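Local coordinates for ferritin heavy chain (Trichoplusia ni, PDB 1Z6O), which oxidises ferrous iron with dioxygen and, together with the light chain, stores it as ferric mineral inside a secreted 24-subunit shell, at residues M[112-117]-M[157-161]; M[28-32]-M[118-123]; M[37-42]-M[97-102]; M[53-59]-M[182-187]. All blocks are in the same frame, centred on the assembly; numbering follows the deposited sequence.

Interaction 1 of 4, residues M[112-117]-M[157-161]; sequences ALSMES and QRDLA
L160 reaches across to helix 105-132 with its CD1 methyl, which meets E116 CG at 3.6 Å and lies 3.9 Å from A112 CB, so the leucine sits between side chains one turn apart. L113 answers from the other helix. A chi1 of 176° turns L113 CG away from its amide nitrogen and toward helix 139-168, where CD1 lies 3.6 Å from the backbone O of Q157 and CD2 reaches A161 CB at 4.0 Å. Beside this apolar row the extended chain of Q157 brings its CG to 4.1 Å from E116 CB, and its NE2 donates a weak hydrogen bond to E116 O, 3.4 Å long and bent to 144°. That carbonyl also accepts from T120 OG1. The helices run antiparallel, their axes 9.4 Å apart at 162°, as expected for neighbours in the ferritin four-helix bundle. W14 of a second heavy-chain subunit packs on L113, Q157 and A161. E116, inferred to bind the second iron, turns its carboxylate to other partners: OE2 is hydrogen-bonded to Y39 OH and OE1 to Q153 NE2. The aliphatic part of E116 packs against L160, while these hydrogen bonds fix the rotation of its carboxylate beside the iron site.

Interaction 2 of 4, residues M[28-32]-M[118-123]; sequences QIQME and DVTKSI. With FE (Fe (III) ion), chain B.
Q28 leaves its helix with CG anti to the backbone N (chi1 -171°) and bends at chi2 (61°), which sets its amide between S122 and E32. Its OE1 accepts a hydrogen bond from S122 OG at 2.5 Å, in the carbonyl plane and on a lone pair. At the other end of the amide, NE2 donates to E32 OE1 over 3.0 Å, nearly straight at 161°, though it meets the carboxylate from above its plane. E32 in turn binds the iron(III) ion through OE2 at 2.0 Å, in a site completed by E67, H70 and two waters. This is the ferroxidase centre within the ferritin four-helix bundle, and Q28 is a second-shell residue that links the ligand E32 to helix 105-132. Replacing this glutamine by alanine removes both bonds, and would probably leave S122 OG without this acceptor and E32 OE1 without its amide donor, the carboxylate then steadied mainly by the iron. V119 CG1 packs 3.8 Å from both Q28 NE2 and E32 OE1, and I123 CG1 lies 3.7 Å from Q28 NE2. M31, stretched out beyond CG, bridges the more open side: SD lies 3.4 Å from S122 CB, and CE reaches V119 CG2 at 4.0 Å.

Interaction 3 of 4, residues M[37-42]-M[97-102]; sequences LQYLAM and PTRSSW
Q38 pairs its amide with the backbone of R99: NE2 donates to R99 O at 2.9 Å in a straight bond (179°), and R99 N returns a weak one to Q38 OE1 at 3.3 Å. The pairing fastens the long connection between helices 54-80 and 105-132 of the ferritin four-helix bundle onto the side of helix 19-47. Q38 has CG opposite its amide nitrogen and bends at chi2, which turns the amide to the R99 backbone. R99 O lies in the amide plane of Q38, though NE2 stands 34° from the plane of that carbonyl; the two bonds together fix the amide's rotation. One water donates to Q38 OE1 and accepts from T98 N; another donates to A41 O and S100 O, joining A41, nearly a turn after Q38, to the loop. A leucine here could make neither amide bond and would probably leave R99 N and O without their mates on helix 19-47. P97 CG rests on A41 CB at 3.7 Å, and F103 of a light chain touches both residues. The W102 indole is sandwiched between R99 CG and M42 CG, while Q38 NE2 stands at its edge, the amide plane turned 88° from the ring. On helix 105-132, H111 hydrogen-bonds W102 NE1 and E107 salt-bridges R99. M42 CG makes a CH-pi contact 3.7 Å from the centroid of the W102 six-membered ring, and its SD follows as a more distant Met-aromatic contact at 4.9 Å.

Interaction 4 of 4, residues M[53-59]-M[182-187]; sequences RPGFAQL and FDKKLL
D183, on helix 175-186, accepts hydrogen bonds from the first-turn amides of helix 54-80; its own helix is the short fifth one that follows the four-helix bundle in the ferritin fold. The hydrogen bonds come first. D183 OD1 accepts from F56 N at 2.9 Å (151°), nearly along the C-O axis, and more weakly from G55 N; OD2 takes a second weak bond from G55 N at 3.4 Å. Because chi1 (179°) sets CG opposite the D183 amide nitrogen, the carboxylate swings over these amides, where the helix dipole would probably help stabilise its charge. Within 182-187, K184 NZ forms a salt bridge to D183 OD2 at 2.8 Å, on its anti lone pair, whereas R53 pairs outside the contact, with E179 and with D184 of a light chain. Close backbone approach depends on G55, since a CB there would clash with D183 O; instead its CA makes a CA-H...O contact with that oxygen at 3.5 Å. L187 CG packs on the same CA. The aromatic rings of F56 and F182 are near parallel but slid apart, meeting mainly where F56 CZ touches F182 CD2 at 3.6 Å. L186 CD1 sits squarely over the F56 face, 3.8 Å from the ring centroid and 5° off its normal.

In the fold
From the N terminus, helix 19-47 enters two contacts. Interaction 2 joins 28-32 to helix 105-132 and closes a long loop; interaction 3, nested inside it, brings the connection after helix 54-80 back to 37-42. Interaction 4 opens at 53-59 and closes last, at 182-187, crossing both interactions 2 and 3 and tying the short C-terminal helix to the bundle. Interaction 1, between helices 105-132 and 139-168, is nested within the loop of interaction 4, crosses interaction 2 and follows interaction 3 in series. Interactions 1 and 3 also touch where M115 SD packs 3.8 Å from M42 CE. The centres of interactions 2 and 4 lie about 26 Å apart.

Interaction 1 of 4, residues M[112-117]-M[157-161]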
loop_
_atom_site.group_PDB
_atom_site.type_symbol
_atom_site.label_atom_id
_atom_site.label_comp_id
_atom_site.label_asym_id
_atom_site.label_seq_id
_atom_site.Cartn_x
_atom_site.Cartn_y
_atom_site.Cartn_z
ATOM N N ALA M 112 -30.713 7.087 44.125
ATOM C CA ALA M 112 -30.542 7.729 42.813
ATOM C C ALA M 112 -31.861 7.693 42.024
ATOM O O ALA M 112 -32.241 8.675 41.382
ATOM C CB ALA M 112 -29.445 7.022 42.006
ATOM N N LEU M 113 -32.548 6.557 42.059
ATOM C CA LEU M 113 -33.822 6.433 41.342
ATOM C C LEU M 113 -34.826 7.471 41.865
ATOM O O LEU M 113 -35.535 8.114 41.095
ATOM C CB LEU M 113 -34.392 5.016 41.515
ATOM C CG LEU M 113 -35.773 4.708 40.906
ATOM C CD1 LEU M 113 -35.780 5.031 39.401
ATOM C CD2 LEU M 113 -36.099 3.217 41.140
ATOM N N SER M 114 -34.875 7.635 43.181
ATOM C CA SER M 114 -35.775 8.607 43.798
ATOM C C SER M 114 -35.381 10.049 43.427
ATOM O O SER M 114 -36.244 10.898 43.199
ATOM C CB SER M 114 -35.756 8.413 45.325
ATOM O OG SER M 114 -36.459 9.454 45.964
ATOM N N MET M 115 -34.081 10.331 43.374
ATOM C CA MET M 115 -33.608 11.664 42.979
ATOM C C MET M 115 -34.029 11.929 41.525
ATOM O O MET M 115 -34.490 13.019 41.191
ATOM C CB MET M 115 -32.071 11.754 43.034
ATOM C CG MET M 115 -31.434 11.631 44.413
ATOM S SD MET M 115 -29.605 11.422 44.262
ATOM C CE MET M 115 -29.224 12.857 43.166
ATOM N N GLU M 116 -33.844 10.940 40.652
ATOM C CA GLU M 116 -34.206 11.114 39.242
ATOM C C GLU M 116 -35.713 11.306 39.097
ATOM O O GLU M 116 -36.172 12.129 38.311
ATOM C CB GLU M 116 -33.749 9.908 38.406
ATOM C CG GLU M 116 -32.222 9.793 38.273
ATOM C CD GLU M 116 -31.566 11.078 37.746
ATOM O OE1 GLU M 116 -32.184 11.777 36.914
ATOM O OE2 GLU M 116 -30.422 11.387 38.155
ATOM N N SER M 117 -36.474 10.538 39.866
ATOM C CA SER M 117 -37.930 10.626 39.859
ATOM C C SER M 117 -38.355 12.062 40.263
ATOM O O SER M 117 -39.285 12.642 39.682
ATOM C CB SER M 117 -38.493 9.563 40.842
ATOM O OG SER M 117 -39.898 9.626 40.895
ATOM N N GLN M 157 -34.269 6.508 34.499
ATOM C CA GLN M 157 -35.044 5.866 35.562
ATOM C C GLN M 157 -35.156 4.370 35.307
ATOM O O GLN M 157 -34.970 3.565 36.214
ATOM C CB GLN M 157 -36.467 6.460 35.641
ATOM C CG GLN M 157 -36.484 7.875 36.178
ATOM C CD GLN M 157 -37.850 8.542 36.088
ATOM O OE1 GLN M 157 -38.783 8.061 35.417
ATOM N NE2 GLN M 157 -37.965 9.663 36.746
ATOM N N ARG M 158 -35.468 3.992 34.070
ATOM C CA ARG M 158 -35.609 2.574 33.760
ATOM C C ARG M 158 -34.284 1.855 33.991
ATOM O O ARG M 158 -34.258 0.730 34.489
ATOM C CB ARG M 158 -36.061 2.376 32.305
ATOM C CG ARG M 158 -36.083 0.893 31.852
ATOM C CD ARG M 158 -37.058 0.012 32.675
ATOM N NE ARG M 158 -36.976 -1.386 32.233
ATOM C CZ ARG M 158 -36.032 -2.245 32.607
ATOM N NH1 ARG M 158 -35.081 -1.865 33.462
ATOM N NH2 ARG M 158 -36.003 -3.475 32.087
ATOM N N ASP M 159 -33.184 2.503 33.627
ATOM C CA ASP M 159 -31.873 1.888 33.818
ATOM C C ASP M 159 -31.587 1.662 35.308
ATOM O O ASP M 159 -31.204 0.562 35.710
ATOM C CB ASP M 159 -30.783 2.764 33.205
ATOM C CG ASP M 159 -29.412 2.114 33.294
ATOM O OD1 ASP M 159 -28.564 2.622 34.043
ATOM O OD2 ASP M 159 -29.191 1.082 32.626
ATOM N N LEU M 160 -31.783 2.695 36.126
ATOM C CA LEU M 160 -31.556 2.577 37.574
ATOM C C LEU M 160 -32.506 1.578 38.228
ATOM O O LEU M 160 -32.102 0.824 39.116
ATOM C CB LEU M 160 -31.730 3.935 38.263
ATOM C CG LEU M 160 -30.627 4.965 37.977
ATOM C CD1 LEU M 160 -31.070 6.347 38.486
ATOM C CD2 LEU M 160 -29.323 4.521 38.667
ATOM N N ALA M 161 -33.773 1.584 37.813
ATOM C CA ALA M 161 -34.753 0.657 38.390
ATOM C C ALA M 161 -34.344 -0.789 38.096
ATOM O O ALA M 161 -34.452 -1.659 38.962
ATOM C CB ALA M 161 -36.157 0.934 37.817
#

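Interaction 2 of 4, residues M[28-32]-M[118-123]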
loop_
_atom_site.group_PDB
_atom_site.type_symbol
_atom_site.label_atom_id
_atom_site.label_comp_id
_atom_site.label_asym_id
_atom_site.label_seq_id
_atom_site.Cartn_x
_atom_site.Cartn_y
_atom_site.Cartn_z
ATOM N N GLN M 28 -34.869 25.039 38.248
ATOM C CA GLN M 28 -34.425 23.738 37.733
ATOM C C GLN M 28 -32.893 23.691 37.644
ATOM O O GLN M 28 -32.277 22.659 37.908
ATOM C CB GLN M 28 -35.025 23.474 36.343
ATOM C CG GLN M 28 -34.791 22.040 35.836
ATOM C CD GLN M 28 -35.442 21.017 36.753
ATOM O OE1 GLN M 28 -36.552 21.228 37.224
ATOM N NE2 GLN M 28 -34.756 19.902 37.008
ATOM N N ILE M 29 -32.281 24.810 37.262
ATOM C CA ILE M 29 -30.822 24.868 37.168
ATOM C C ILE M 29 -30.202 24.565 38.535
ATOM O O ILE M 29 -29.251 23.779 38.636
ATOM C CB ILE M 29 -30.376 26.253 36.626
ATOM C CG1 ILE M 29 -30.696 26.318 35.123
ATOM C CG2 ILE M 29 -28.871 26.488 36.872
ATOM C CD1 ILE M 29 -30.700 27.750 34.528
ATOM N N GLN M 30 -30.747 25.158 39.595
ATOM C CA GLN M 30 -30.221 24.894 40.937
ATOM C C GLN M 30 -30.454 23.426 41.306
ATOM O O GLN M 30 -29.613 22.795 41.948
ATOM C CB GLN M 30 -30.892 25.805 41.988
ATOM C CG GLN M 30 -30.506 25.461 43.449
ATOM C CD GLN M 30 -29.005 25.599 43.713
ATOM O OE1 GLN M 30 -28.413 26.626 43.415
ATOM N NE2 GLN M 30 -28.392 24.562 44.281
ATOM N N MET M 31 -31.593 22.877 40.902
ATOM C CA MET M 31 -31.874 21.477 41.205
ATOM C C MET M 31 -30.865 20.531 40.530
ATOM O O MET M 31 -30.433 19.552 41.136
ATOM C CB MET M 31 -33.291 21.104 40.765
ATOM C CG MET M 31 -33.670 19.677 41.157
ATOM S SD MET M 31 -35.366 19.281 40.690
ATOM C CE MET M 31 -35.754 17.963 41.939
ATOM N N GLU M 32 -30.496 20.814 39.282
ATOM C CA GLU M 32 -29.522 19.970 38.573
ATOM C C GLU M 32 -28.173 20.048 39.293
ATOM O O GLU M 32 -27.489 19.038 39.456
ATOM C CB GLU M 32 -29.334 20.433 37.119
ATOM C CG GLU M 32 -30.614 20.436 36.274
ATOM C CD GLU M 32 -31.154 19.044 35.943
ATOM O OE1 GLU M 32 -32.349 18.958 35.562
ATOM O OE2 GLU M 32 -30.405 18.044 36.035
ATOM N N ASP M 118 -37.680 12.636 41.257
ATOM C CA ASP M 118 -37.975 14.014 41.685
ATOM C C ASP M 118 -37.632 15.014 40.579
ATOM O O ASP M 118 -38.356 15.995 40.360
ATOM C CB ASP M 118 -37.158 14.404 42.922
ATOM C CG ASP M 118 -37.644 13.726 44.184
ATOM O OD1 ASP M 118 -38.799 13.248 44.200
ATOM O OD2 ASP M 118 -36.872 13.687 45.164
ATOM N N VAL M 119 -36.516 14.787 39.894
ATOM C CA VAL M 119 -36.121 15.684 38.807
ATOM C C VAL M 119 -37.133 15.605 37.662
ATOM O O VAL M 119 -37.488 16.622 37.070
ATOM C CB VAL M 119 -34.696 15.340 38.282
ATOM C CG1 VAL M 119 -34.418 16.075 36.962
ATOM C CG2 VAL M 119 -33.657 15.743 39.332
ATOM N N THR M 120 -37.613 14.402 37.360
ATOM C CA THR M 120 -38.591 14.238 36.282
ATOM C C THR M 120 -39.863 15.023 36.601
ATOM O O THR M 120 -40.421 15.723 35.754
ATOM C CB THR M 120 -38.940 12.753 36.095
ATOM O OG1 THR M 120 -37.741 12.042 35.772
ATOM C CG2 THR M 120 -39.972 12.560 34.963
ATOM N N LYS M 121 -40.320 14.905 37.836
ATOM C CA LYS M 121 -41.518 15.614 38.266
ATOM C C LYS M 121 -41.284 17.132 38.193
ATOM O O LYS M 121 -42.156 17.896 37.769
ATOM C CB LYS M 121 -41.850 15.190 39.696
ATOM C CG LYS M 121 -43.107 15.788 40.270
ATOM C CD LYS M 121 -43.364 15.177 41.650
ATOM C CE LYS M 121 -44.474 15.914 42.381
ATOM N NZ LYS M 121 -44.628 15.433 43.789
ATOM N N SER M 122 -40.099 17.572 38.596
ATOM C CA SER M 122 -39.788 18.996 38.553
ATOM C C SER M 122 -39.756 19.520 37.104
ATOM O O SER M 122 -40.263 20.609 36.819
ATOM C CB SER M 122 -38.445 19.255 39.260
ATOM O OG SER M 122 -38.094 20.623 39.152
ATOM N N ILE M 123 -39.169 18.755 36.183
ATOM C CA ILE M 123 -39.133 19.183 34.779
ATOM C C ILE M 123 -40.567 19.265 34.228
ATOM O O ILE M 123 -40.897 20.183 33.483
ATOM C CB ILE M 123 -38.286 18.196 33.917
ATOM C CG1 ILE M 123 -36.800 18.356 34.293
ATOM C CG2 ILE M 123 -38.477 18.486 32.409
ATOM C CD1 ILE M 123 -35.926 17.204 33.834
HETATM FE FE FE B . -30.422 16.227 35.288
HETATM O O HOH W 1 -31.247 14.417 35.783
HETATM O O HOH W 2 -32.134 16.765 34.297
#

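Interaction 3 of 4, residues M[37-42]-M[97-102]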
loop_
_atom_site.group_PDB
_atom_site.type_symbol
_atom_site.label_atom_id
_atom_site.label_comp_id
_atom_site.label_asym_id
_atom_site.label_seq_id
_atom_site.Cartn_x
_atom_site.Cartn_y
_atom_site.Cartn_z
ATOM N N LEU M 37 -24.042 17.518 43.031
ATOM C CA LEU M 37 -23.329 17.454 44.310
ATOM C C LEU M 37 -23.677 16.192 45.093
ATOM O O LEU M 37 -22.817 15.611 45.755
ATOM C CB LEU M 37 -23.644 18.688 45.166
ATOM C CG LEU M 37 -23.393 20.032 44.463
ATOM C CD1 LEU M 37 -23.735 21.188 45.392
ATOM C CD2 LEU M 37 -21.950 20.119 44.041
ATOM N N GLN M 38 -24.933 15.766 45.025
ATOM C CA GLN M 38 -25.326 14.559 45.750
ATOM C C GLN M 38 -24.660 13.328 45.107
ATOM O O GLN M 38 -24.264 12.397 45.810
ATOM C CB GLN M 38 -26.859 14.410 45.775
ATOM C CG GLN M 38 -27.336 13.174 46.548
ATOM C CD GLN M 38 -26.920 13.209 48.014
ATOM O OE1 GLN M 38 -27.608 13.785 48.850
ATOM N NE2 GLN M 38 -25.772 12.609 48.324
ATOM N N TYR M 39 -24.539 13.317 43.777
ATOM C CA TYR M 39 -23.866 12.201 43.100
ATOM C C TYR M 39 -22.372 12.203 43.430
ATOM O O TYR M 39 -21.763 11.137 43.533
ATOM C CB TYR M 39 -24.068 12.274 41.578
ATOM C CG TYR M 39 -25.396 11.709 41.126
ATOM C CD1 TYR M 39 -26.228 12.420 40.259
ATOM C CD2 TYR M 39 -25.792 10.426 41.518
ATOM C CE1 TYR M 39 -27.433 11.862 39.781
ATOM C CE2 TYR M 39 -26.980 9.859 41.049
ATOM C CZ TYR M 39 -27.792 10.576 40.183
ATOM O OH TYR M 39 -28.941 9.983 39.707
ATOM N N LEU M 40 -21.766 13.384 43.582
ATOM C CA LEU M 40 -20.341 13.426 43.947
ATOM C C LEU M 40 -20.148 12.733 45.291
ATOM O O LEU M 40 -19.157 12.038 45.502
ATOM C CB LEU M 40 -19.819 14.865 44.102
ATOM C CG LEU M 40 -19.374 15.676 42.888
ATOM C CD1 LEU M 40 -18.822 17.036 43.376
ATOM C CD2 LEU M 40 -18.291 14.902 42.116
ATOM N N ALA M 41 -21.079 12.953 46.217
ATOM C CA ALA M 41 -20.971 12.332 47.537
ATOM C C ALA M 41 -21.116 10.810 47.437
ATOM O O ALA M 41 -20.492 10.076 48.207
ATOM C CB ALA M 41 -22.028 12.920 48.494
ATOM N N MET M 42 -21.939 10.326 46.505
ATOM C CA MET M 42 -22.076 8.880 46.328
ATOM C C MET M 42 -20.772 8.328 45.761
ATOM O O MET M 42 -20.296 7.275 46.187
ATOM C CB MET M 42 -23.219 8.538 45.367
ATOM C CG MET M 42 -24.602 8.826 45.921
ATOM S SD MET M 42 -25.876 8.158 44.782
ATOM C CE MET M 42 -27.387 8.616 45.669
ATOM N N PRO M 97 -24.089 18.252 50.322
ATOM C CA PRO M 97 -25.299 17.461 50.093
ATOM C C PRO M 97 -25.848 16.918 51.410
ATOM O O PRO M 97 -25.122 16.787 52.394
ATOM C CB PRO M 97 -24.821 16.348 49.152
ATOM C CG PRO M 97 -23.393 16.186 49.526
ATOM C CD PRO M 97 -22.908 17.609 49.720
ATOM N N THR M 98 -27.131 16.594 51.390
ATOM C CA THR M 98 -27.867 16.086 52.540
ATOM C C THR M 98 -27.418 14.721 53.034
ATOM O O THR M 98 -27.394 14.469 54.231
ATOM C CB THR M 98 -29.370 15.991 52.192
ATOM O OG1 THR M 98 -29.862 17.297 51.878
ATOM C CG2 THR M 98 -30.160 15.419 53.356
ATOM N N ARG M 99 -27.069 13.832 52.112
ATOM C CA ARG M 99 -26.661 12.491 52.502
ATOM C C ARG M 99 -25.226 12.211 52.089
ATOM O O ARG M 99 -24.783 12.653 51.027
ATOM C CB ARG M 99 -27.623 11.477 51.877
ATOM C CG ARG M 99 -27.499 10.079 52.466
ATOM C CD ARG M 99 -28.751 9.246 52.219
ATOM N NE ARG M 99 -28.547 7.858 52.625
ATOM C CZ ARG M 99 -29.346 6.859 52.275
ATOM N NH1 ARG M 99 -30.412 7.097 51.510
ATOM N NH2 ARG M 99 -29.073 5.622 52.670
ATOM N N SER M 100 -24.491 11.480 52.920
ATOM C CA SER M 100 -23.095 11.191 52.598
ATOM C C SER M 100 -22.715 9.728 52.759
ATOM O O SER M 100 -21.580 9.342 52.474
ATOM C CB SER M 100 -22.172 12.059 53.461
ATOM O OG SER M 100 -22.323 11.724 54.829
ATOM N N SER M 101 -23.661 8.904 53.194
ATOM C CA SER M 101 -23.377 7.483 53.375
ATOM C C SER M 101 -24.583 6.633 52.984
ATOM O O SER M 101 -25.719 7.077 53.122
ATOM C CB SER M 101 -23.010 7.216 54.843
ATOM O OG SER M 101 -22.678 5.855 55.026
ATOM N N TRP M 102 -24.321 5.421 52.494
ATOM C CA TRP M 102 -25.358 4.473 52.074
ATOM C C TRP M 102 -24.942 3.095 52.590
ATOM O O TRP M 102 -23.755 2.782 52.643
ATOM C CB TRP M 102 -25.473 4.444 50.531
ATOM C CG TRP M 102 -25.985 5.755 49.970
ATOM C CD1 TRP M 102 -27.289 6.083 49.696
ATOM C CD2 TRP M 102 -25.223 6.956 49.789
ATOM N NE1 TRP M 102 -27.381 7.421 49.368
ATOM C CE2 TRP M 102 -26.127 7.978 49.421
ATOM C CE3 TRP M 102 -23.857 7.269 49.913
ATOM C CZ2 TRP M 102 -25.715 9.294 49.181
ATOM C CZ3 TRP M 102 -23.444 8.584 49.672
ATOM C CH2 TRP M 102 -24.373 9.578 49.312
HETATM O O HOH W 3 -28.499 16.795 48.874
HETATM O O HOH W 4 -19.968 10.656 50.736
#

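Interaction 4 of 4, residues M[53-59]-M[182-187]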
loop_
_atom_site.group_PDB
_atom_site.type_symbol
_atom_site.label_atom_id
_atom_site.label_comp_id
_atom_site.label_asym_id
_atom_site.label_seq_id
_atom_site.Cartn_x
_atom_site.Cartn_y
_atom_site.Cartn_z
ATOM N N ARG M 53 -15.995 -0.176 46.078
ATOM C CA ARG M 53 -16.849 -0.582 44.960
ATOM C C ARG M 53 -16.543 0.423 43.846
ATOM O O ARG M 53 -17.300 1.371 43.618
ATOM C CB ARG M 53 -18.322 -0.513 45.376
ATOM C CG ARG M 53 -18.697 -1.519 46.477
ATOM C CD ARG M 53 -18.540 -2.959 45.977
ATOM N NE ARG M 53 -18.988 -3.949 46.963
ATOM C CZ ARG M 53 -18.244 -4.967 47.395
ATOM N NH1 ARG M 53 -17.009 -5.129 46.938
ATOM N NH2 ARG M 53 -18.738 -5.835 48.271
ATOM N N PRO M 54 -15.411 0.236 43.149
ATOM C CA PRO M 54 -15.013 1.150 42.067
ATOM C C PRO M 54 -16.008 1.273 40.922
ATOM O O PRO M 54 -16.070 2.317 40.262
ATOM C CB PRO M 54 -13.648 0.597 41.620
ATOM C CG PRO M 54 -13.773 -0.894 41.925
ATOM C CD PRO M 54 -14.453 -0.882 43.283
ATOM N N GLY M 55 -16.776 0.215 40.677
ATOM C CA GLY M 55 -17.778 0.263 39.621
ATOM C C GLY M 55 -18.863 1.261 40.002
ATOM O O GLY M 55 -19.263 2.104 39.191
ATOM N N PHE M 56 -19.355 1.167 41.234
ATOM C CA PHE M 56 -20.371 2.112 41.709
ATOM C C PHE M 56 -19.788 3.518 41.796
ATOM O O PHE M 56 -20.460 4.489 41.465
ATOM C CB PHE M 56 -20.901 1.711 43.092
ATOM C CG PHE M 56 -21.957 0.643 43.044
ATOM C CD1 PHE M 56 -21.628 -0.694 43.228
ATOM C CD2 PHE M 56 -23.284 0.981 42.795
ATOM C CE1 PHE M 56 -22.617 -1.691 43.167
ATOM C CE2 PHE M 56 -24.279 -0.004 42.732
ATOM C CZ PHE M 56 -23.943 -1.339 42.920
ATOM N N ALA M 57 -18.542 3.637 42.252
ATOM C CA ALA M 57 -17.929 4.963 42.356
ATOM C C ALA M 57 -17.917 5.648 40.993
ATOM O O ALA M 57 -18.311 6.806 40.871
ATOM C CB ALA M 57 -16.493 4.857 42.900
ATOM N N GLN M 58 -17.469 4.930 39.968
ATOM C CA GLN M 58 -17.398 5.493 38.621
ATOM C C GLN M 58 -18.795 5.825 38.091
ATOM O O GLN M 58 -18.987 6.851 37.424
ATOM C CB GLN M 58 -16.707 4.502 37.677
ATOM C CG GLN M 58 -16.500 4.999 36.247
ATOM C CD GLN M 58 -16.058 3.868 35.303
ATOM O OE1 GLN M 58 -16.878 3.079 34.823
ATOM N NE2 GLN M 58 -14.755 3.777 35.058
ATOM N N LEU M 59 -19.759 4.947 38.360
ATOM C CA LEU M 59 -21.137 5.172 37.919
ATOM C C LEU M 59 -21.642 6.511 38.460
ATOM O O LEU M 59 -22.234 7.308 37.732
ATOM C CB LEU M 59 -22.060 4.059 38.442
ATOM C CG LEU M 59 -23.563 4.187 38.119
ATOM C CD1 LEU M 59 -23.782 3.916 36.626
ATOM C CD2 LEU M 59 -24.375 3.180 38.952
ATOM N N PHE M 182 -21.549 -7.675 40.678
ATOM C CA PHE M 182 -22.331 -6.616 40.037
ATOM C C PHE M 182 -21.460 -5.369 39.833
ATOM O O PHE M 182 -21.501 -4.721 38.778
ATOM C CB PHE M 182 -23.536 -6.278 40.922
ATOM C CG PHE M 182 -24.527 -5.339 40.279
ATOM C CD1 PHE M 182 -25.602 -5.837 39.542
ATOM C CD2 PHE M 182 -24.388 -3.961 40.422
ATOM C CE1 PHE M 182 -26.538 -4.964 38.952
ATOM C CE2 PHE M 182 -25.318 -3.075 39.837
ATOM C CZ PHE M 182 -26.391 -3.581 39.104
ATOM N N ASP M 183 -20.667 -5.044 40.848
ATOM C CA ASP M 183 -19.770 -3.886 40.807
ATOM C C ASP M 183 -18.759 -4.017 39.669
ATOM O O ASP M 183 -18.503 -3.054 38.946
ATOM C CB ASP M 183 -19.020 -3.757 42.146
ATOM C CG ASP M 183 -18.046 -2.577 42.170
ATOM O OD1 ASP M 183 -18.519 -1.421 42.179
ATOM O OD2 ASP M 183 -16.812 -2.802 42.177
ATOM N N LYS M 184 -18.175 -5.203 39.498
ATOM C CA LYS M 184 -17.201 -5.368 38.423
ATOM C C LYS M 184 -17.890 -5.318 37.059
ATOM O O LYS M 184 -17.306 -4.836 36.086
ATOM C CB LYS M 184 -16.403 -6.669 38.612
ATOM C CG LYS M 184 -15.660 -6.710 39.955
ATOM C CD LYS M 184 -14.880 -5.413 40.199
ATOM C CE LYS M 184 -14.375 -5.300 41.641
ATOM N NZ LYS M 184 -15.504 -5.213 42.623
ATOM N N LYS M 185 -19.126 -5.807 36.983
ATOM C CA LYS M 185 -19.875 -5.734 35.719
ATOM C C LYS M 185 -20.081 -4.254 35.344
ATOM O O LYS M 185 -20.110 -3.912 34.164
ATOM C CB LYS M 185 -21.247 -6.400 35.845
ATOM C CG LYS M 185 -21.221 -7.903 36.043
ATOM C CD LYS M 185 -20.975 -8.614 34.749
ATOM C CE LYS M 185 -21.186 -10.116 34.899
ATOM N NZ LYS M 185 -21.086 -10.751 33.548
ATOM N N LEU M 186 -20.234 -3.373 36.333
ATOM C CA LEU M 186 -20.399 -1.948 36.022
ATOM C C LEU M 186 -19.139 -1.427 35.332
ATOM O O LEU M 186 -19.198 -0.461 34.580
ATOM C CB LEU M 186 -20.660 -1.115 37.287
ATOM C CG LEU M 186 -22.019 -1.343 37.968
ATOM C CD1 LEU M 186 -22.062 -0.585 39.300
ATOM C CD2 LEU M 186 -23.152 -0.882 37.042
ATOM N N LEU M 187 -18.002 -2.064 35.595
ATOM C CA LEU M 187 -16.739 -1.664 34.972
ATOM C C LEU M 187 -16.508 -2.425 33.668
ATOM O O LEU M 187 -15.473 -2.258 33.030
ATOM C CB LEU M 187 -15.560 -1.952 35.908
ATOM C CG LEU M 187 -15.491 -1.167 37.212
ATOM C CD1 LEU M 187 -14.388 -1.743 38.089
ATOM C CD2 LEU M 187 -15.236 0.311 36.910
#